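Local coordinates for protein cytochrome c2 (PDB 1C2R) that carries electrons on a covalently bound heme c, serving as the donor to oxidized bacteriochlorophyll in the photophosphorylation pathway of a purple photosynthetic bacterium, at residues 18-23 with 30-35; 77-82 with 97-102. All coordinates share one frame; numbering follows the deposited sequence.

Contact 1 of 2, residues 18-23 with 30-35; sequences SIIAPD and GAKTGP. With HEC (heme c), chain C.
The Ser18 side chain lies against the backbone of Gly30 and Ala31, and nearly all of the contact passes through its hydroxyl. Ser18 OG donates to Ala31 O at 2.6 Å. The hydroxyl sits above the carbonyl plane, 40° out of it, and not on a lone pair. The same oxygen accepts a weak bond from Gly30 N, 3.1 Å from Ser18 OG. The hydroxyl reaches both groups because it stands beside its own backbone N and anti to the carbonyl carbon (chi1 -56°). The Lys32 chain bends at its last torsion (chi4 -17°), with Lys32 NZ 3.1 Å from Ser18 OG and 4.4 Å from Ile20 CD1.

A water adds a link between the two backbones. It donates to Ala31 O and Gly34 O and accepts weakly from Ser18 N. Ala31 O thus takes both the serine hydroxyl and the water. With an alanine here instead of Ser18, the Gly30 amide would probably lose this acceptor and Ala31 O one of its donors.

Farther along, Pro35 turns to the heme, with Pro35 CD 3.7 Å from HEC C3D. Pro35 O also accepts from ND1 of the axial ligand His17, which probably helps to fix the turn of the imidazole. This proline carbonyl to histidine bond belongs to the proximal heme pocket of class I cytochromes c, here made by the loop after strand 26-28, downstream of the CXXCH motif.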
ATOM      1  N   SER A  18       3.674   8.509   3.068  1.00 24.13           N
ATOM      2  CA  SER A  18       3.691   9.809   2.395  1.00 10.60           C
ATOM      3  C   SER A  18       3.505   9.584   0.874  1.00 12.17           C
ATOM      4  O   SER A  18       3.692   8.466   0.397  1.00 20.08           O
ATOM      5  CB  SER A  18       5.043  10.493   2.605  1.00  5.37           C
ATOM      6  OG  SER A  18       5.330  10.618   3.987  1.00 23.84           O
ATOM      7  N   ILE A  19       3.148  10.618   0.100  1.00 17.59           N
ATOM      8  CA  ILE A  19       3.001  10.477  -1.358  1.00  4.15           C
ATOM      9  C   ILE A  19       3.919  11.516  -1.944  1.00 37.19           C
ATOM     10  O   ILE A  19       3.656  12.718  -1.874  1.00 27.21           O
ATOM     11  CB  ILE A  19       1.600  10.433  -1.936  1.00 17.72           C
ATOM     12  CG1 ILE A  19       0.865   9.282  -1.267  1.00 25.06           C
ATOM     13  CG2 ILE A  19       1.717  10.156  -3.429  1.00 11.00           C
ATOM     14  CD1 ILE A  19      -0.618   9.252  -1.596  1.00 11.58           C
ATOM     15  N   ILE A  20       5.053  11.038  -2.424  1.00 22.58           N
ATOM     16  CA  ILE A  20       6.077  11.887  -2.946  1.00 17.02           C
ATOM     17  C   ILE A  20       6.479  11.507  -4.352  1.00 12.93           C
ATOM     18  O   ILE A  20       6.880  10.374  -4.617  1.00 17.95           O
ATOM     19  CB  ILE A  20       7.291  11.809  -2.010  1.00 24.15           C
ATOM     20  CG1 ILE A  20       6.907  11.888  -0.521  1.00 20.44           C
ATOM     21  CG2 ILE A  20       8.255  12.930  -2.339  1.00 18.61           C
ATOM     22  CD1 ILE A  20       7.625  13.015   0.222  1.00 18.42           C
ATOM     23  N   ALA A  21       6.373  12.475  -5.247  1.00 10.08           N
ATOM     24  CA  ALA A  21       6.712  12.281  -6.638  1.00 10.39           C
ATOM     25  C   ALA A  21       8.218  12.261  -6.861  1.00  7.93           C
ATOM     26  O   ALA A  21       8.986  12.769  -6.052  1.00 12.90           O
ATOM     27  CB  ALA A  21       6.057  13.351  -7.491  1.00  6.10           C
ATOM     28  N   PRO A  22       8.641  11.671  -7.973  1.00 14.81           N
ATOM     29  CA  PRO A  22      10.059  11.565  -8.302  1.00 27.57           C
ATOM     30  C   PRO A  22      10.919  12.834  -8.302  1.00 29.89           C
ATOM     31  O   PRO A  22      12.130  12.764  -8.080  1.00 14.51           O
ATOM     32  CB  PRO A  22      10.175  10.763  -9.588  1.00 45.62           C
ATOM     33  CG  PRO A  22       8.793  10.168  -9.844  1.00 15.31           C
ATOM     34  CD  PRO A  22       7.812  10.904  -8.943  1.00 17.89           C
ATOM     35  N   ASP A  23      10.324  13.976  -8.545  1.00 16.67           N
ATOM     36  CA  ASP A  23      11.108  15.180  -8.536  1.00 13.35           C
ATOM     37  C   ASP A  23      11.081  15.772  -7.145  1.00 23.73           C
ATOM     38  O   ASP A  23      11.553  16.884  -6.932  1.00 25.23           O
ATOM     39  CB  ASP A  23      10.563  16.209  -9.514  1.00 14.56           C
ATOM     40  CG  ASP A  23       9.161  16.545  -9.131  1.00 29.53           C
ATOM     41  OD1 ASP A  23       8.701  16.300  -8.031  1.00 23.63           O
ATOM     42  OD2 ASP A  23       8.481  17.107 -10.094  1.00 44.87           O
ATOM     43  N   GLY A  30       3.457  12.927   4.757  1.00 30.61           N
ATOM     44  CA  GLY A  30       3.093  12.121   5.880  1.00 10.39           C
ATOM     45  C   GLY A  30       4.361  11.650   6.550  1.00 18.48           C
ATOM     46  O   GLY A  30       5.405  12.307   6.480  1.00 35.23           O
ATOM     47  N   ALA A  31       4.251  10.496   7.186  1.00 20.33           N
ATOM     48  CA  ALA A  31       5.343   9.867   7.887  1.00 17.40           C
ATOM     49  C   ALA A  31       6.231   9.040   6.961  1.00 16.50           C
ATOM     50  O   ALA A  31       5.926   8.830   5.782  1.00 22.72           O
ATOM     51  CB  ALA A  31       4.821   9.014   9.033  1.00  7.19           C
ATOM     52  N   LYS A  32       7.350   8.578   7.551  1.00 25.79           N
ATOM     53  CA  LYS A  32       8.360   7.769   6.867  1.00 22.76           C
ATOM     54  C   LYS A  32       8.585   6.374   7.434  1.00 16.31           C
ATOM     55  O   LYS A  32       9.599   5.727   7.172  1.00 36.45           O
ATOM     56  CB  LYS A  32       9.625   8.539   6.499  1.00 19.15           C
ATOM     57  CG  LYS A  32       9.249   9.947   6.060  1.00  9.13           C
ATOM     58  CD  LYS A  32      10.258  10.685   5.184  1.00 26.00           C
ATOM     59  CE  LYS A  32       9.649  11.896   4.480  1.00 44.46           C
ATOM     60  NZ  LYS A  32       8.177  11.873   4.459  1.00 58.01           N
ATOM     61  N   THR A  33       7.624   5.902   8.201  1.00 17.27           N
ATOM     62  CA  THR A  33       7.754   4.584   8.760  1.00 29.69           C
ATOM     63  C   THR A  33       7.207   3.499   7.831  1.00 31.75           C
ATOM     64  O   THR A  33       7.541   2.325   7.973  1.00 19.28           O
ATOM     65  CB  THR A  33       7.300   4.499  10.213  1.00 14.03           C
ATOM     66  OG1 THR A  33       5.937   4.822  10.257  1.00 24.11           O
ATOM     67  CG2 THR A  33       8.084   5.516  11.037  1.00 31.58           C
ATOM     68  N   GLY A  34       6.402   3.917   6.860  1.00 15.80           N
ATOM     69  CA  GLY A  34       5.841   3.047   5.853  1.00  9.17           C
ATOM     70  C   GLY A  34       6.479   3.540   4.571  1.00 31.80           C
ATOM     71  O   GLY A  34       6.919   4.682   4.526  1.00  7.52           O
ATOM     72  N   PRO A  35       6.560   2.740   3.548  1.00 15.26           N
ATOM     73  CA  PRO A  35       7.187   3.201   2.300  1.00 10.73           C
ATOM     74  C   PRO A  35       6.378   4.250   1.526  1.00 21.97           C
ATOM     75  O   PRO A  35       5.177   4.367   1.714  1.00 22.03           O
ATOM     76  CB  PRO A  35       7.185   1.961   1.416  1.00 19.19           C
ATOM     77  CG  PRO A  35       6.103   1.048   1.982  1.00 19.57           C
ATOM     78  CD  PRO A  35       6.097   1.333   3.463  1.00  6.78           C
TER
HETATM   79 FE   HEC C 120       0.647   0.805   4.947  1.00 18.13          FE
HETATM   80  CHA HEC C 120       2.870  -1.150   3.498  1.00 27.93           C
HETATM   81  CHB HEC C 120      -1.188   0.800   2.099  1.00 35.69           C
HETATM   82  CHC HEC C 120      -1.616   2.791   6.411  1.00 13.61           C
HETATM   83  CHD HEC C 120       2.426   0.851   7.719  1.00 18.96           C
HETATM   84  NA  HEC C 120       0.811   0.001   3.195  1.00  4.35           N
HETATM   85  C1A HEC C 120       1.815  -0.814   2.784  1.00 12.96           C
HETATM   86  C2A HEC C 120       1.605  -1.225   1.416  1.00  9.77           C
HETATM   87  C3A HEC C 120       0.474  -0.696   0.987  1.00 10.38           C
HETATM   88  C4A HEC C 120      -0.036   0.071   2.079  1.00 20.22           C
HETATM   89  CMA HEC C 120      -0.176  -0.844  -0.367  1.00 14.64           C
HETATM   90  CAA HEC C 120       2.528  -2.128   0.648  1.00 11.26           C
HETATM   91  CBA HEC C 120       3.611  -1.281  -0.007  1.00 10.30           C
HETATM   92  CGA HEC C 120       4.599  -1.950  -1.000  1.00 25.00           C
HETATM   93  O1A HEC C 120       4.350  -3.099  -1.236  1.00 31.00           O
HETATM   94  O2A HEC C 120       5.500  -1.363  -1.521  1.00 22.56           O
HETATM   95  NB  HEC C 120      -1.031   1.621   4.407  1.00  9.27           N
HETATM   96  C1B HEC C 120      -1.609   1.500   3.166  1.00 10.30           C
HETATM   97  C2B HEC C 120      -2.802   2.267   3.166  1.00 17.55           C
HETATM   98  C3B HEC C 120      -2.877   2.805   4.353  1.00 10.39           C
HETATM   99  C4B HEC C 120      -1.795   2.403   5.128  1.00 15.91           C
HETATM  100  CMB HEC C 120      -3.770   2.372   1.967  1.00  7.46           C
HETATM  101  CAB HEC C 120      -3.960   3.617   4.856  1.00 35.39           C
HETATM  102  CBB HEC C 120      -5.382   3.214   4.862  1.00 10.02           C
HETATM  103  NC  HEC C 120       0.418   1.652   6.685  1.00 17.11           N
HETATM  104  C1C HEC C 120      -0.595   2.458   7.187  1.00 15.46           C
HETATM  105  C2C HEC C 120      -0.392   2.874   8.544  1.00 14.43           C
HETATM  106  C3C HEC C 120       0.753   2.320   8.891  1.00 21.37           C
HETATM  107  C4C HEC C 120       1.255   1.547   7.754  1.00 25.35           C
HETATM  108  CMC HEC C 120      -1.331   3.773   9.344  1.00  7.45           C
HETATM  109  CAC HEC C 120       1.451   2.420  10.204  1.00 20.51           C
HETATM  110  CBC HEC C 120       0.924   1.990  11.539  1.00 18.19           C
HETATM  111  ND  HEC C 120       2.344  -0.023   5.488  1.00  3.85           N
HETATM  112  C1D HEC C 120       2.966   0.142   6.697  1.00 21.73           C
HETATM  113  C2D HEC C 120       4.224  -0.637   6.677  1.00  3.17           C
HETATM  114  C3D HEC C 120       4.323  -1.159   5.474  1.00  7.37           C
HETATM  115  C4D HEC C 120       3.154  -0.785   4.765  1.00 15.50           C
HETATM  116  CMD HEC C 120       5.201  -0.771   7.817  1.00 11.48           C
HETATM  117  CAD HEC C 120       5.398  -2.077   5.006  1.00  9.50           C
HETATM  118  CBD HEC C 120       4.789  -3.501   5.098  1.00 11.05           C
HETATM  119  CGD HEC C 120       5.652  -4.646   5.538  1.00 20.48           C
HETATM  120  O1D HEC C 120       5.240  -5.702   5.969  1.00 27.07           O
HETATM  121  O2D HEC C 120       6.879  -4.458   5.388  1.00 18.69           O
HETATM  122  O   HOH W   1       6.394   7.147   3.660  1.00 12.57           O

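Contact 2 of 2, residues 77-82 with 97-102; sequences KDPGAF and AFKLAK
Asp78 and Lys99 make the charged part of this contact. The two side chains lie side by side and point the same way. Asp78 OD1 and Lys99 NZ form a salt bridge at 3.4 Å. The lysine methylene next to the amine is also close, with Lys99 CE 3.2 Å from Asp78 CG. Asp78 CG is anti to the backbone N (chi1 -166°), and the lysine chain bends at chi3 to come alongside it.

The carboxylate also accepts a hydrogen bond inside 77-82. Asp78 OD2 takes it from Ala81 N at 3.0 Å, met from above the carboxylate plane. Asp78 is the N-cap residue of helix 79-87, and this is its capping bond. One side chain thus serves both the helix start and the lysine. The amides at that end would probably help to stabilise its negative charge.

Most of the other close contacts set carbon against carbonyl oxygen. Lys77 CA makes a CA-H...O contact with Leu100 O at 3.4 Å, with 162° at the hydrogen. Lys99 CB packs on Lys77 O at 3.2 Å. The Pro79 ring places CG 3.3 Å from Phe98 O. The ring also lies across the lysine chain, carbon on carbon.

Pro79 also lies near the axial ligand Met96, and Phe98 touches the heme. The junction between helices 69-77 and 79-87 packs against the loop after the methionine ligand, where Leu100 also pairs with the Val76 backbone, on the distal side of the cytochrome c heme pocket.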
ATOM      1  N   LYS A  77      -7.679  -3.841   4.220  1.00 19.66           N
ATOM      2  CA  LYS A  77      -8.666  -4.272   5.198  1.00 20.72           C
ATOM      3  C   LYS A  77      -8.063  -5.226   6.255  1.00 26.50           C
ATOM      4  O   LYS A  77      -8.465  -5.201   7.413  1.00 24.53           O
ATOM      5  CB  LYS A  77      -9.793  -5.004   4.485  1.00 25.31           C
ATOM      6  CG  LYS A  77     -10.820  -4.110   3.799  1.00 94.21           C
ATOM      7  CD  LYS A  77     -11.854  -4.936   3.015  1.00 61.75           C
ATOM      8  CE  LYS A  77     -12.558  -4.203   1.853  1.00100.00           C
ATOM      9  NZ  LYS A  77     -12.569  -4.933   0.558  1.00100.00           N
ATOM     10  N   ASP A  78      -7.106  -6.081   5.834  1.00 24.29           N
ATOM     11  CA  ASP A  78      -6.403  -7.071   6.690  1.00 21.41           C
ATOM     12  C   ASP A  78      -5.149  -7.527   5.975  1.00 14.08           C
ATOM     13  O   ASP A  78      -5.119  -8.514   5.237  1.00 31.95           O
ATOM     14  CB  ASP A  78      -7.290  -8.272   7.110  1.00 25.98           C
ATOM     15  CG  ASP A  78      -6.768  -9.146   8.242  1.00 25.28           C
ATOM     16  OD1 ASP A  78      -7.514  -9.712   9.025  1.00100.00           O
ATOM     17  OD2 ASP A  78      -5.463  -9.259   8.270  1.00 51.94           O
ATOM     18  N   PRO A  79      -4.122  -6.781   6.190  1.00 19.30           N
ATOM     19  CA  PRO A  79      -2.870  -7.065   5.561  1.00 24.69           C
ATOM     20  C   PRO A  79      -2.305  -8.440   5.751  1.00 13.44           C
ATOM     21  O   PRO A  79      -1.841  -9.086   4.807  1.00 32.99           O
ATOM     22  CB  PRO A  79      -1.910  -6.018   6.104  1.00 23.25           C
ATOM     23  CG  PRO A  79      -2.760  -4.869   6.645  1.00 14.44           C
ATOM     24  CD  PRO A  79      -4.184  -5.385   6.713  1.00 21.81           C
ATOM     25  N   GLY A  80      -2.320  -8.873   6.973  1.00 50.41           N
ATOM     26  CA  GLY A  80      -1.782 -10.166   7.280  1.00 20.85           C
ATOM     27  C   GLY A  80      -2.561 -11.309   6.673  1.00 46.34           C
ATOM     28  O   GLY A  80      -2.010 -12.353   6.314  1.00 42.57           O
ATOM     29  N   ALA A  81      -3.834 -11.143   6.573  1.00 22.48           N
ATOM     30  CA  ALA A  81      -4.556 -12.222   6.008  1.00 29.83           C
ATOM     31  C   ALA A  81      -4.318 -12.206   4.562  1.00 41.59           C
ATOM     32  O   ALA A  81      -4.296 -13.236   3.882  1.00 36.61           O
ATOM     33  CB  ALA A  81      -6.022 -12.028   6.236  1.00 23.39           C
ATOM     34  N   PHE A  82      -4.161 -11.008   4.083  1.00 27.46           N
ATOM     35  CA  PHE A  82      -3.939 -10.907   2.709  1.00 18.70           C
ATOM     36  C   PHE A  82      -2.763 -11.765   2.344  1.00 44.97           C
ATOM     37  O   PHE A  82      -2.827 -12.619   1.468  1.00 27.30           O
ATOM     38  CB  PHE A  82      -3.753  -9.462   2.256  1.00 20.21           C
ATOM     39  CG  PHE A  82      -3.551  -9.385   0.773  1.00 36.09           C
ATOM     40  CD1 PHE A  82      -4.629  -9.360  -0.105  1.00 36.62           C
ATOM     41  CD2 PHE A  82      -2.284  -9.359   0.192  1.00 50.95           C
ATOM     42  CE1 PHE A  82      -4.451  -9.301  -1.491  1.00 33.08           C
ATOM     43  CE2 PHE A  82      -2.077  -9.296  -1.191  1.00 17.83           C
ATOM     44  CZ  PHE A  82      -3.173  -9.269  -2.050  1.00 31.08           C
ATOM     45  N   ALA A  97       0.874  -2.463  10.673  1.00 42.56           N
ATOM     46  CA  ALA A  97       0.018  -2.621  11.831  1.00 42.51           C
ATOM     47  C   ALA A  97      -1.277  -1.827  11.861  1.00 18.28           C
ATOM     48  O   ALA A  97      -1.521  -1.086  12.821  1.00100.00           O
ATOM     49  CB  ALA A  97       0.821  -2.374  13.087  1.00 53.01           C
ATOM     50  N   PHE A  98      -2.103  -1.999  10.833  1.00 63.93           N
ATOM     51  CA  PHE A  98      -3.361  -1.308  10.749  1.00 24.50           C
ATOM     52  C   PHE A  98      -4.287  -2.030   9.817  1.00 24.02           C
ATOM     53  O   PHE A  98      -3.865  -2.571   8.802  1.00 24.87           O
ATOM     54  CB  PHE A  98      -3.125   0.117  10.268  1.00 17.68           C
ATOM     55  CG  PHE A  98      -4.365   0.927  10.091  1.00 14.64           C
ATOM     56  CD1 PHE A  98      -5.055   1.432  11.190  1.00 24.76           C
ATOM     57  CD2 PHE A  98      -4.830   1.213   8.808  1.00 17.07           C
ATOM     58  CE1 PHE A  98      -6.201   2.200  10.996  1.00 30.34           C
ATOM     59  CE2 PHE A  98      -5.972   1.981   8.594  1.00 44.52           C
ATOM     60  CZ  PHE A  98      -6.654   2.474   9.704  1.00 34.19           C
ATOM     61  N   LYS A  99      -5.539  -2.043  10.161  1.00 12.66           N
ATOM     62  CA  LYS A  99      -6.503  -2.682   9.333  1.00 18.43           C
ATOM     63  C   LYS A  99      -7.512  -1.603   9.104  1.00  6.89           C
ATOM     64  O   LYS A  99      -7.974  -0.982  10.053  1.00 31.48           O
ATOM     65  CB  LYS A  99      -7.092  -3.914   9.987  1.00 11.37           C
ATOM     66  CG  LYS A  99      -6.030  -4.929  10.378  1.00 38.44           C
ATOM     67  CD  LYS A  99      -6.593  -6.031  11.287  1.00 16.43           C
ATOM     68  CE  LYS A  99      -6.180  -7.468  10.919  1.00100.00           C
ATOM     69  NZ  LYS A  99      -6.483  -8.454  11.978  1.00100.00           N
ATOM     70  N   LEU A 100      -7.842  -1.325   7.891  1.00 35.15           N
ATOM     71  CA  LEU A 100      -8.797  -0.278   7.671  1.00 16.52           C
ATOM     72  C   LEU A 100     -10.162  -0.906   7.644  1.00 35.31           C
ATOM     73  O   LEU A 100     -10.323  -1.958   7.049  1.00 34.19           O
ATOM     74  CB  LEU A 100      -8.474   0.337   6.307  1.00  3.28           C
ATOM     75  CG  LEU A 100      -9.556   1.242   5.764  1.00 16.05           C
ATOM     76  CD1 LEU A 100      -9.356   2.643   6.321  1.00  9.43           C
ATOM     77  CD2 LEU A 100      -9.519   1.258   4.235  1.00 19.09           C
ATOM     78  N   ALA A 101     -11.144  -0.316   8.253  1.00 31.43           N
ATOM     79  CA  ALA A 101     -12.432  -0.959   8.217  1.00 20.11           C
ATOM     80  C   ALA A 101     -13.248  -0.865   6.935  1.00 33.67           C
ATOM     81  O   ALA A 101     -13.804  -1.852   6.473  1.00 23.44           O
ATOM     82  CB  ALA A 101     -13.262  -0.372   9.315  1.00 60.13           C
ATOM     83  N   LYS A 102     -13.341   0.327   6.396  1.00 33.67           N
ATOM     84  CA  LYS A 102     -14.120   0.627   5.223  1.00 27.03           C
ATOM     85  C   LYS A 102     -13.371   1.686   4.476  1.00 33.42           C
ATOM     86  O   LYS A 102     -12.843   2.605   5.103  1.00 28.01           O
ATOM     87  CB  LYS A 102     -15.391   1.262   5.878  1.00 47.08           C
ATOM     88  CG  LYS A 102     -16.478   1.962   5.031  1.00 32.50           C
ATOM     89  CD  LYS A 102     -17.157   3.232   5.687  1.00 47.62           C
ATOM     90  CE  LYS A 102     -16.434   4.597   5.453  1.00100.00           C
ATOM     91  NZ  LYS A 102     -17.271   5.699   4.892  1.00 60.35           N
TER

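How the contacts relate
Contact 1 closes before contact 2 opens along the chain. Their centres are 20 Å apart, on opposite sides of the chain's centre, and their nearest atoms stay about 9 Å apart. They share no helix or strand. Contact 1 joins the start of strand 19-20, chiefly the residue just before it, to the loop after strand 26-28. Contact 2 joins the start of helix 79-87 to the loop before helix 104-113. What they have in common is the heme. Segment 18-23 follows His17 and segment 97-102 follows Met96. Each contact therefore lies near one axial ligand, and together they probably help to frame the electron-carrying heme.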